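Local coordinates for DyP-type peroxidase (PDB 6FSK), which is a heme-containing dye-decolorizing peroxidase that probably uses peroxide to oxidise dyes and other substrates, Mn(II) apparently among them, at residues 182-185 with 189-192; 244-249 with 358-363; 155-160 with 164-169; 23-28 with 126-131. The protein carries 1 engineered substitution. One frame throughout, in Å; residues are numbered along the deposited sequence.

Contact 1: 182-185 with 189-192; sequences HAHE and YLDG. Engineered in segment 189-192: Tyr189 (natural residue Phe). With HEM (protoporphyrin IX containing Fe), chain C.
Glu185 sets CG between its backbone N and carbonyl carbon (chi1 58°) and bends again about CB-CG (chi2 69°), which folds its carboxylate back onto the backbone of Tyr189. Its OE1 accepts the Tyr189 N-H at 2.8 Å, met on its anti side and 32° out of the carboxylate plane. Glu185 OE1 also lies at the edge of the Tyr189 ring, 3.3 Å from CD1; the tyrosine is engineered, in place of a native phenylalanine. Glu185 OE2 is held by Phe187 N and sits 3.3 Å from heme CMB.

His184 presents a ring face to Leu190, whose CB lies over it in a CH-pi contact, while ND1 bonds Gly188 O and so fixes the ring's rotation. Two backbone bonds of 3.0 Å, Glu185 N to Tyr189 O and Asp191 N to Ala183 O, flank this pair. The YLDG residues belong to the GXXDG signature of DyP-type peroxidases: Asp191 OD1 forms a salt bridge with Arg355, and Gly192 N reaches heme O2A at 2.8 Å. This tight turn, closed by a single beta bridge between His184 and Leu190, lies in the loop between strands 166-175 and 197-198, with His184 O bonded to Gln359 on strand 354-360.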
# COMPACT_ATOMS: atom_id res chain seq x y z
N HIS A 182 8.90 4.35 -15.11
CA HIS A 182 9.15 4.80 -13.78
C HIS A 182 8.02 4.60 -12.71
O HIS A 182 8.33 4.30 -11.57
CB HIS A 182 9.58 6.26 -13.81
CG HIS A 182 8.46 7.19 -14.07
ND1 HIS A 182 8.12 7.60 -15.34
CD2 HIS A 182 7.59 7.77 -13.24
CE1 HIS A 182 7.12 8.44 -15.27
NE2 HIS A 182 6.78 8.56 -14.01
N ALA A 183 6.76 4.71 -13.08
CA ALA A 183 5.64 4.51 -12.15
C ALA A 183 4.99 3.10 -12.30
O ALA A 183 3.99 2.85 -11.59
CB ALA A 183 4.56 5.57 -12.35
N HIS A 184 5.63 2.21 -13.01
CA HIS A 184 5.18 0.84 -13.07
C HIS A 184 5.87 0.01 -12.02
O HIS A 184 7.08 0.06 -11.87
CB HIS A 184 5.48 0.25 -14.44
CG HIS A 184 4.67 0.86 -15.56
ND1 HIS A 184 3.95 0.10 -16.47
CD2 HIS A 184 4.56 2.13 -15.97
CE1 HIS A 184 3.39 0.91 -17.36
NE2 HIS A 184 3.71 2.16 -17.06
N GLU A 185 5.07 -0.76 -11.29
CA GLU A 185 5.66 -1.73 -10.32
C GLU A 185 6.42 -2.80 -11.06
O GLU A 185 6.29 -2.87 -12.29
CB GLU A 185 4.63 -2.21 -9.32
CG GLU A 185 3.43 -2.87 -9.97
CD GLU A 185 3.78 -4.13 -10.57
OE1 GLU A 185 3.29 -4.45 -11.68
OE2 GLU A 185 4.54 -4.97 -9.94
N TYR A 189 3.12 -3.24 -14.23
CA TYR A 189 1.76 -2.62 -14.29
C TYR A 189 1.87 -1.22 -13.73
O TYR A 189 2.46 -0.98 -12.67
CB TYR A 189 0.77 -3.44 -13.48
CG TYR A 189 0.52 -4.75 -14.19
CD1 TYR A 189 1.37 -5.80 -14.01
CD2 TYR A 189 -0.59 -4.95 -15.01
CE1 TYR A 189 1.29 -6.99 -14.74
CE2 TYR A 189 -0.71 -6.12 -15.73
CZ TYR A 189 0.22 -7.14 -15.60
OH TYR A 189 0.16 -8.38 -16.28
N LEU A 190 1.29 -0.22 -14.39
CA LEU A 190 1.24 1.14 -13.86
C LEU A 190 0.54 1.12 -12.51
O LEU A 190 -0.48 0.52 -12.33
CB LEU A 190 0.50 2.07 -14.84
CG LEU A 190 0.29 3.52 -14.38
CD1 LEU A 190 1.70 4.11 -14.29
CD2 LEU A 190 -0.53 4.30 -15.41
N ASP A 191 1.16 1.74 -11.50
CA ASP A 191 0.73 1.71 -10.10
C ASP A 191 0.52 3.14 -9.66
O ASP A 191 1.12 4.07 -10.20
CB ASP A 191 1.88 1.07 -9.28
CG ASP A 191 1.47 0.58 -7.87
OD1 ASP A 191 0.28 0.42 -7.56
OD2 ASP A 191 2.40 0.37 -7.05
N GLY A 192 -0.36 3.32 -8.72
CA GLY A 192 -0.65 4.66 -8.21
C GLY A 192 -1.83 5.38 -8.80
O GLY A 192 -1.89 6.59 -8.73
CHA HEM C . -4.08 -1.29 -6.84
CHB HEM C . -0.01 -3.74 -7.65
CHC HEM C . 0.20 -4.82 -2.97
CHD HEM C . -4.05 -2.63 -2.18
C1A HEM C . -2.99 -1.85 -7.51
C2A HEM C . -2.70 -1.71 -8.90
C3A HEM C . -1.54 -2.35 -9.13
C4A HEM C . -1.16 -2.95 -7.88
CMA HEM C . -0.86 -2.53 -10.44
CAA HEM C . -3.58 -1.00 -9.91
CBA HEM C . -3.29 0.47 -10.19
CGA HEM C . -3.64 1.37 -9.04
O1A HEM C . -4.81 1.65 -8.80
O2A HEM C . -2.69 1.84 -8.35
C1B HEM C . 0.44 -4.28 -6.44
C2B HEM C . 1.63 -4.98 -6.24
C3B HEM C . 1.75 -5.28 -4.92
C4B HEM C . 0.53 -4.73 -4.31
CMB HEM C . 2.61 -5.39 -7.31
CAB HEM C . 2.76 -6.01 -4.12
CBB HEM C . 4.00 -6.18 -4.52
C1C HEM C . -0.93 -4.43 -2.31
C2C HEM C . -1.30 -4.64 -0.98
C3C HEM C . -2.51 -4.05 -0.74
C4C HEM C . -2.88 -3.39 -1.96
CMC HEM C . -0.45 -5.37 0.02
CAC HEM C . -3.41 -4.03 0.45
CBC HEM C . -3.43 -5.01 1.39
C1D HEM C . -4.36 -2.03 -3.41
C2D HEM C . -5.51 -1.10 -3.51
C3D HEM C . -5.48 -0.69 -4.84
C4D HEM C . -4.39 -1.43 -5.46
CMD HEM C . -6.45 -0.65 -2.46
CAD HEM C . -6.46 0.23 -5.56
CBD HEM C . -7.68 -0.49 -6.06
CGD HEM C . -8.68 0.47 -6.65
O1D HEM C . -9.08 0.14 -7.80
O2D HEM C . -8.96 1.51 -6.08
NA HEM C . -2.09 -2.71 -6.88
NB HEM C . -0.26 -4.20 -5.29
NC HEM C . -2.00 -3.76 -2.95
ND HEM C . -3.79 -2.24 -4.60
FE HEM C . -2.08 -3.29 -4.96

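Contact 2: 244-249 with 358-363; sequences YLFQMV and IQFGPE. With HEM (protoporphyrin IX containing Fe), chain C.
Strand 244-247 and strand 358-360 run at 56° to each other, their axes 8.8 Å apart and strand 379-386 between them in the sheet, so no backbone bond spans them and side chains do the bridging. Every close contact runs through Phe360. Its CG lies between the backbone N and the carbonyl carbon (chi1 74°), which sends the ring from its strand across to the 244-247 side, where it meets two aromatic residues at once.

Against Phe246 the meeting is edge-to-face: the CZ corner of Phe360 stands 3.6 Å above the centre of the Phe246 ring, and the planes are 76° apart. All six Phe246 ring carbons are therefore about equally far from that one atom. Tyr244 approaches differently. Its CE1 lies over one face of the Phe360 ring, nearer the rim than the centre, 3.6 Å from Phe360 CZ; these two rings are tilted obliquely, with centroids 5.2 Å apart. The backbone contributes as well, since Leu245 O lies 3.7 Å from Phe360 CE1.

Leu245 and Gln247 alternate with Tyr244 and Phe246 along the strand and serve the heme instead. Leu245 CD1 packs on heme CAB at 3.7 Å, and Gln247 OE1 comes to 3.6 Å from heme CBB. Leu381 of strand 379-386 touches both Tyr244 and Phe360. The result is an aromatic cluster on one side of the C-terminal half of the antiparallel sheet, whose strands 462-472, 238-247, 379-386 and 354-360 repeat the ferredoxin-like 4-1-3-2 order, with the heme pocket on the other side of strand 238-247.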
# COMPACT_ATOMS: atom_id res chain seq x y z
N TYR A 244 7.43 -4.94 3.42
CA TYR A 244 8.61 -5.08 2.53
C TYR A 244 8.39 -6.24 1.58
O TYR A 244 8.50 -7.42 2.03
CB TYR A 244 9.80 -5.33 3.44
CG TYR A 244 11.17 -5.22 2.84
CD1 TYR A 244 11.42 -4.63 1.64
CD2 TYR A 244 12.27 -5.62 3.60
CE1 TYR A 244 12.72 -4.46 1.16
CE2 TYR A 244 13.53 -5.47 3.11
CZ TYR A 244 13.76 -4.87 1.94
OH TYR A 244 15.10 -4.73 1.48
N LEU A 245 7.88 -5.92 0.41
CA LEU A 245 7.29 -6.97 -0.46
C LEU A 245 8.18 -7.32 -1.61
O LEU A 245 8.31 -6.55 -2.55
CB LEU A 245 5.91 -6.59 -0.95
CG LEU A 245 4.90 -6.38 0.17
CD1 LEU A 245 3.53 -5.96 -0.46
CD2 LEU A 245 4.63 -7.58 1.06
N PHE A 246 8.86 -8.45 -1.54
CA PHE A 246 9.75 -8.83 -2.67
C PHE A 246 8.87 -9.41 -3.77
O PHE A 246 7.88 -10.10 -3.46
CB PHE A 246 10.78 -9.87 -2.18
CG PHE A 246 11.91 -9.27 -1.43
CD1 PHE A 246 11.73 -8.74 -0.18
CD2 PHE A 246 13.17 -9.19 -1.97
CE1 PHE A 246 12.75 -8.07 0.50
CE2 PHE A 246 14.22 -8.60 -1.25
CZ PHE A 246 14.00 -8.05 -0.03
N GLN A 247 9.22 -9.14 -5.00
CA GLN A 247 8.49 -9.66 -6.14
C GLN A 247 9.37 -10.62 -6.94
O GLN A 247 10.53 -10.35 -7.20
CB GLN A 247 8.04 -8.52 -7.01
CG GLN A 247 6.97 -7.68 -6.28
CD GLN A 247 6.63 -6.45 -7.06
OE1 GLN A 247 6.85 -5.37 -6.58
NE2 GLN A 247 5.97 -6.56 -8.15
N MET A 248 8.76 -11.69 -7.40
CA MET A 248 9.38 -12.73 -8.19
C MET A 248 8.98 -12.56 -9.66
O MET A 248 8.02 -13.17 -10.12
CB MET A 248 8.95 -14.09 -7.57
CG MET A 248 9.15 -14.18 -6.06
SD MET A 248 10.83 -13.88 -5.51
CE MET A 248 11.52 -15.40 -6.01
N VAL A 249 9.69 -11.68 -10.36
CA VAL A 249 9.31 -11.20 -11.66
C VAL A 249 9.42 -12.23 -12.76
O VAL A 249 8.46 -12.45 -13.48
CB VAL A 249 9.90 -9.81 -11.99
CG1 VAL A 249 9.41 -9.29 -13.31
CG2 VAL A 249 9.50 -8.88 -10.88
N ILE A 358 6.75 2.69 -3.23
CA ILE A 358 7.82 2.95 -4.16
C ILE A 358 8.50 1.58 -4.41
O ILE A 358 8.66 0.76 -3.51
CB ILE A 358 8.87 4.00 -3.61
CG1 ILE A 358 9.88 4.43 -4.68
CG2 ILE A 358 9.57 3.57 -2.34
CD1 ILE A 358 10.75 5.63 -4.32
N GLN A 359 9.00 1.43 -5.62
CA GLN A 359 9.67 0.25 -6.00
C GLN A 359 11.06 0.16 -5.36
O GLN A 359 11.61 1.16 -4.91
CB GLN A 359 9.84 0.20 -7.51
CG GLN A 359 8.60 0.42 -8.40
CD GLN A 359 8.41 1.86 -8.83
OE1 GLN A 359 8.63 2.76 -8.06
NE2 GLN A 359 8.01 2.05 -10.03
N PHE A 360 11.61 -1.08 -5.33
CA PHE A 360 13.03 -1.21 -5.03
C PHE A 360 13.67 -2.23 -5.93
O PHE A 360 12.99 -3.17 -6.40
CB PHE A 360 13.32 -1.48 -3.56
CG PHE A 360 12.98 -2.90 -3.14
CD1 PHE A 360 11.71 -3.24 -2.71
CD2 PHE A 360 13.97 -3.91 -3.16
CE1 PHE A 360 11.42 -4.55 -2.29
CE2 PHE A 360 13.66 -5.19 -2.73
CZ PHE A 360 12.41 -5.49 -2.28
N GLY A 361 15.01 -2.13 -6.07
CA GLY A 361 15.72 -3.14 -6.83
C GLY A 361 16.02 -2.85 -8.21
O GLY A 361 15.41 -1.96 -8.82
N PRO A 362 16.98 -3.60 -8.79
CA PRO A 362 17.36 -3.44 -10.17
C PRO A 362 16.35 -4.04 -11.17
O PRO A 362 15.52 -4.86 -10.81
CB PRO A 362 18.71 -4.18 -10.22
CG PRO A 362 18.49 -5.29 -9.29
CD PRO A 362 17.66 -4.73 -8.18
N GLU A 363 16.53 -3.70 -12.45
CA GLU A 363 15.69 -4.30 -13.53
C GLU A 363 16.08 -5.78 -13.66
O GLU A 363 17.21 -6.20 -13.25
CB GLU A 363 15.94 -3.54 -14.81
CG GLU A 363 15.43 -2.10 -14.77
CD GLU A 363 13.94 -2.10 -14.53
OE1 GLU A 363 13.14 -2.62 -15.41
OE2 GLU A 363 13.50 -1.69 -13.45
CHA HEM C . -4.08 -1.29 -6.84
CHB HEM C . -0.01 -3.74 -7.65
CHC HEM C . 0.20 -4.82 -2.97
CHD HEM C . -4.05 -2.63 -2.18
C1A HEM C . -2.99 -1.85 -7.51
C2A HEM C . -2.70 -1.71 -8.90
C3A HEM C . -1.54 -2.35 -9.13
C4A HEM C . -1.16 -2.95 -7.88
CMA HEM C . -0.86 -2.53 -10.44
CAA HEM C . -3.58 -1.00 -9.91
CBA HEM C . -3.29 0.47 -10.19
CGA HEM C . -3.64 1.37 -9.04
O1A HEM C . -4.81 1.65 -8.80
O2A HEM C . -2.69 1.84 -8.35
C1B HEM C . 0.44 -4.28 -6.44
C2B HEM C . 1.63 -4.98 -6.24
C3B HEM C . 1.75 -5.28 -4.92
C4B HEM C . 0.53 -4.73 -4.31
CMB HEM C . 2.61 -5.39 -7.31
CAB HEM C . 2.76 -6.01 -4.12
CBB HEM C . 4.00 -6.18 -4.52
C1C HEM C . -0.93 -4.43 -2.31
C2C HEM C . -1.30 -4.64 -0.98
C3C HEM C . -2.51 -4.05 -0.74
C4C HEM C . -2.88 -3.39 -1.96
CMC HEM C . -0.45 -5.37 0.02
CAC HEM C . -3.41 -4.03 0.45
CBC HEM C . -3.43 -5.01 1.39
C1D HEM C . -4.36 -2.03 -3.41
C2D HEM C . -5.51 -1.10 -3.51
C3D HEM C . -5.48 -0.69 -4.84
C4D HEM C . -4.39 -1.43 -5.46
CMD HEM C . -6.45 -0.65 -2.46
CAD HEM C . -6.46 0.23 -5.56
CBD HEM C . -7.68 -0.49 -6.06
CGD HEM C . -8.68 0.47 -6.65
O1D HEM C . -9.08 0.14 -7.80
O2D HEM C . -8.96 1.51 -6.08
NA HEM C . -2.09 -2.71 -6.88
NB HEM C . -0.26 -4.20 -5.29
NC HEM C . -2.00 -3.76 -2.95
ND HEM C . -3.79 -2.24 -4.60
FE HEM C . -2.08 -3.29 -4.96

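Contact 3: 155-160 with 164-169; sequences HIFGVG and ASISEV
Phe157 O is the focus of the tight part of this contact: it accepts Ser165 N at 2.8 Å in a nearly straight bond (166° at the hydrogen), and Ala164 CA adds a C-H...O contact at 3.3 Å. Next to it Ala164 CB comes within 3.2 Å of Gly158 O. Ser165 OG gives Phe157 O a weak further bond and lies at the edge of the Phe157 ring, near CD1. Beside it, Ile166 places CG1 between its backbone N and carbonyl carbon (chi1 67°). CG1 thereby meets Val159 CG2 at 3.6 Å, and Ile166 CD1 reaches Phe157 CB at 3.8 Å. Phe34 and Phe41 pack on the Phe157 ring, and Phe34 also touches Ile166, tying this buried side to helix 31-41.

Toward Gly160 the segments part. Here a water spans the separation, accepting from Gly160 N at 3.1 Å and donating to Ile166 O. Gly160 itself is exposed.

Gly158, with positive phi, closes helix 144-156 in a Schellman motif that includes its N-H bond to His155 O. The chain then reverses into strand 166-175, making this the final helix-to-strand connection of the N-terminal ferredoxin-like unit, whose strands lie in the 4-1-3-2 order of that fold.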
# COMPACT_ATOMS: atom_id res chain seq x y z
N HIS A 155 22.28 13.31 12.84
CA HIS A 155 23.10 14.21 13.70
C HIS A 155 22.31 14.79 14.88
O HIS A 155 22.76 14.80 16.03
CB HIS A 155 23.74 15.30 12.87
CG HIS A 155 24.74 16.10 13.64
ND1 HIS A 155 24.45 17.35 14.17
CD2 HIS A 155 26.01 15.83 13.99
CE1 HIS A 155 25.52 17.81 14.79
NE2 HIS A 155 26.48 16.90 14.71
N ILE A 156 21.07 15.19 14.61
CA ILE A 156 20.20 15.61 15.72
C ILE A 156 20.04 14.60 16.85
O ILE A 156 19.93 14.91 18.03
CB ILE A 156 18.78 16.00 15.16
CG1 ILE A 156 18.91 17.24 14.31
CG2 ILE A 156 17.78 16.17 16.28
CD1 ILE A 156 17.63 17.54 13.53
N PHE A 157 19.95 13.30 16.52
CA PHE A 157 19.73 12.28 17.49
C PHE A 157 21.06 11.57 17.90
O PHE A 157 21.05 10.56 18.60
CB PHE A 157 18.75 11.22 16.99
CG PHE A 157 17.35 11.75 16.80
CD1 PHE A 157 16.50 11.87 17.87
CD2 PHE A 157 16.95 12.15 15.52
CE1 PHE A 157 15.19 12.45 17.68
CE2 PHE A 157 15.68 12.65 15.32
CZ PHE A 157 14.82 12.86 16.39
N GLY A 158 22.14 12.05 17.38
CA GLY A 158 23.51 11.60 17.77
C GLY A 158 23.79 10.20 17.31
O GLY A 158 24.60 9.51 17.91
N VAL A 159 23.17 9.80 16.17
CA VAL A 159 23.30 8.40 15.74
C VAL A 159 24.78 8.07 15.44
O VAL A 159 25.47 8.84 14.78
CB VAL A 159 22.47 8.12 14.46
CG1 VAL A 159 22.73 6.69 13.92
CG2 VAL A 159 20.96 8.39 14.68
N GLY A 160 25.21 6.96 15.99
CA GLY A 160 26.57 6.45 15.83
C GLY A 160 27.59 7.05 16.78
O GLY A 160 28.81 6.77 16.68
N ALA A 164 24.17 9.00 21.43
CA ALA A 164 22.97 8.75 20.62
C ALA A 164 21.75 8.64 21.50
O ALA A 164 21.77 7.94 22.50
CB ALA A 164 23.16 7.44 19.86
N SER A 165 20.60 9.09 20.95
CA SER A 165 19.36 8.75 21.61
C SER A 165 18.51 7.73 20.88
O SER A 165 17.51 7.28 21.40
CB SER A 165 18.51 10.00 21.83
OG SER A 165 18.21 10.61 20.61
N ILE A 166 18.94 7.37 19.67
CA ILE A 166 18.30 6.25 18.98
C ILE A 166 19.40 5.38 18.39
O ILE A 166 20.54 5.85 18.17
CB ILE A 166 17.38 6.74 17.84
CG1 ILE A 166 18.12 7.42 16.65
CG2 ILE A 166 16.26 7.65 18.40
CD1 ILE A 166 17.30 8.05 15.56
N SER A 167 19.01 4.19 17.95
CA SER A 167 19.93 3.37 17.18
C SER A 167 19.24 2.80 15.96
O SER A 167 18.01 2.60 15.99
CB SER A 167 20.33 2.31 18.13
OG SER A 167 20.37 1.02 17.67
N GLU A 168 20.02 2.62 14.91
CA GLU A 168 19.51 2.06 13.65
C GLU A 168 19.23 0.57 13.86
O GLU A 168 20.11 -0.20 14.31
CB GLU A 168 20.51 2.26 12.50
CG GLU A 168 19.96 1.55 11.25
CD GLU A 168 20.86 1.76 9.99
OE1 GLU A 168 21.90 2.47 10.00
OE2 GLU A 168 20.48 1.19 8.96
N VAL A 169 18.00 0.14 13.51
CA VAL A 169 17.66 -1.27 13.40
C VAL A 169 18.11 -1.72 11.99
O VAL A 169 18.76 -2.75 11.83
CB VAL A 169 16.16 -1.55 13.69
CG1 VAL A 169 15.88 -3.02 13.37
CG2 VAL A 169 15.87 -1.22 15.17
O HOH W 1 23.12 5.15 17.38

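Contact 4: 23-28 with 126-131; sequences YFFFDV and APFLKD
Phe25 and Phe128 meet edge-to-face, with their planes 78° apart and centroids 5.2 Å from each other. Phe128 supplies the edge. Its CE1 and CZ point at one face of the Phe25 ring, toward the rim on the CD2-CE2 side, and Phe128 CZ comes to 3.8 Å from Phe25 CE2. In turn, Phe25 CE2 lies close to the plane of the Phe128 ring. Phe25 has CG beside its backbone N and anti to the carbonyl carbon (chi1 -58°), standing the ring off strand 23-28 with that face turned to the loop. On its own account the Phe25 ring also meets Phe242 and touches Val135 and Ile132, so the loop phenylalanine adds to a larger group of buried side chains.

Two residues further along the strand, Asp27 projects on the same side. Its carboxylate meets the backbone carbonyl of Asp131, with Asp27 OD1 2.5 Å from Asp131 O, while the Asp131 side chain leads away and forms a salt bridge through OD1 with Arg103. That arginine also donates to Leu129 O, so it links two residues of the loop. The 126-131 segment leads into strand 134-140, the sheet neighbour of strand 20-28. Here a connecting loop folds back over one side of the antiparallel sheet in the N-terminal ferredoxin-like unit of the DyP fold, joined to it by a T-shaped aromatic pair.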
# COMPACT_ATOMS: atom_id res chain seq x y z
N TYR A 23 13.85 4.64 4.18
CA TYR A 23 13.15 4.38 5.42
C TYR A 23 14.18 3.93 6.47
O TYR A 23 14.82 2.88 6.28
CB TYR A 23 12.03 3.38 5.30
CG TYR A 23 10.87 3.79 4.44
CD1 TYR A 23 10.89 3.59 3.08
CD2 TYR A 23 9.72 4.36 5.04
CE1 TYR A 23 9.81 3.96 2.26
CE2 TYR A 23 8.66 4.77 4.26
CZ TYR A 23 8.70 4.56 2.88
OH TYR A 23 7.56 4.96 2.13
N PHE A 24 14.35 4.75 7.50
CA PHE A 24 15.31 4.52 8.56
C PHE A 24 14.56 4.05 9.83
O PHE A 24 13.84 4.82 10.51
CB PHE A 24 16.11 5.79 8.82
CG PHE A 24 17.12 5.71 9.92
CD1 PHE A 24 18.38 5.17 9.60
CD2 PHE A 24 16.82 6.09 11.25
CE1 PHE A 24 19.37 5.09 10.61
CE2 PHE A 24 17.82 6.00 12.27
CZ PHE A 24 19.05 5.49 11.92
N PHE A 25 14.71 2.76 10.16
CA PHE A 25 14.00 2.14 11.27
C PHE A 25 14.88 2.14 12.53
O PHE A 25 16.04 1.77 12.46
CB PHE A 25 13.58 0.71 10.93
CG PHE A 25 12.70 0.62 9.72
CD1 PHE A 25 11.35 0.82 9.88
CD2 PHE A 25 13.17 0.30 8.48
CE1 PHE A 25 10.48 0.71 8.77
CE2 PHE A 25 12.30 0.24 7.37
CZ PHE A 25 10.98 0.47 7.53
N PHE A 26 14.34 2.64 13.64
CA PHE A 26 15.14 2.90 14.82
C PHE A 26 14.50 2.39 16.06
O PHE A 26 13.25 2.12 16.17
CB PHE A 26 15.45 4.40 14.91
CG PHE A 26 14.23 5.25 15.22
CD1 PHE A 26 13.85 5.53 16.50
CD2 PHE A 26 13.53 5.84 14.21
CE1 PHE A 26 12.77 6.33 16.75
CE2 PHE A 26 12.44 6.61 14.43
CZ PHE A 26 12.06 6.87 15.70
N ASP A 27 15.35 2.25 17.10
CA ASP A 27 14.95 2.05 18.49
C ASP A 27 15.41 3.29 19.27
O ASP A 27 16.37 3.95 18.92
CB ASP A 27 15.56 0.87 19.13
CG ASP A 27 15.08 -0.40 18.62
OD1 ASP A 27 13.86 -0.53 18.23
OD2 ASP A 27 15.93 -1.37 18.57
N VAL A 28 14.57 3.66 20.25
CA VAL A 28 14.87 4.73 21.22
C VAL A 28 15.70 4.12 22.30
O VAL A 28 15.26 3.17 22.94
CB VAL A 28 13.57 5.31 21.83
CG1 VAL A 28 13.96 6.42 22.85
CG2 VAL A 28 12.72 5.97 20.72
N ALA A 126 16.26 -10.61 9.25
CA ALA A 126 16.51 -10.51 10.69
C ALA A 126 16.20 -9.21 11.38
O ALA A 126 15.62 -9.20 12.48
CB ALA A 126 17.94 -10.96 10.96
N PRO A 127 16.51 -8.10 10.77
CA PRO A 127 16.28 -6.85 11.46
C PRO A 127 14.80 -6.59 11.73
O PRO A 127 14.42 -5.99 12.73
CB PRO A 127 16.85 -5.80 10.55
CG PRO A 127 17.80 -6.54 9.69
CD PRO A 127 17.36 -7.94 9.56
N PHE A 128 13.92 -7.14 10.88
CA PHE A 128 12.48 -6.92 11.09
C PHE A 128 11.85 -7.82 12.11
O PHE A 128 10.69 -7.67 12.45
CB PHE A 128 11.73 -6.96 9.71
CG PHE A 128 12.04 -5.76 8.83
CD1 PHE A 128 11.43 -4.53 9.12
CD2 PHE A 128 12.93 -5.81 7.78
CE1 PHE A 128 11.75 -3.42 8.37
CE2 PHE A 128 13.23 -4.69 7.00
CZ PHE A 128 12.61 -3.51 7.30
N LEU A 129 12.67 -8.75 12.64
CA LEU A 129 12.29 -9.57 13.74
C LEU A 129 12.64 -8.89 15.03
O LEU A 129 12.19 -9.32 16.07
CB LEU A 129 12.88 -10.99 13.60
CG LEU A 129 12.39 -11.78 12.43
CD1 LEU A 129 13.07 -13.14 12.49
CD2 LEU A 129 10.89 -11.92 12.50
N LYS A 130 13.40 -7.82 15.01
CA LYS A 130 13.68 -7.03 16.22
C LYS A 130 12.59 -6.08 16.52
O LYS A 130 11.83 -5.68 15.63
CB LYS A 130 14.99 -6.28 16.12
CG LYS A 130 16.17 -7.15 15.82
CD LYS A 130 17.50 -6.42 15.97
CE LYS A 130 18.67 -7.43 16.05
NZ LYS A 130 18.59 -8.53 14.99
N ASP A 131 12.49 -5.63 17.76
CA ASP A 131 11.56 -4.56 18.09
C ASP A 131 12.04 -3.28 17.41
O ASP A 131 13.20 -2.83 17.49
CB ASP A 131 11.58 -4.27 19.62
CG ASP A 131 10.88 -5.34 20.49
OD1 ASP A 131 10.44 -6.37 20.04
OD2 ASP A 131 10.82 -5.06 21.73

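Contacts 1 and 2 form the heme side of the set: their centres are 12 Å apart, and both touch the heme. Gln359 NE2 of contact 2 bonds His182 O of contact 1 at 2.7 Å, while Gln247 NE2 holds Glu185 OE2 at 2.8 Å. Contacts 3 and 4 belong to the N-terminal ferredoxin-like half and are joined as neighbouring strands, with Val169 N bonded to Phe25 O and Ser167 N to Asp27 O, each at 2.8 Å. Contact 4 also reaches contact 2, Phe128 CE2 packing 3.7 Å from Tyr244 CD2. Contact 3 is the remote one, its centre about 34 Å from that of contact 1.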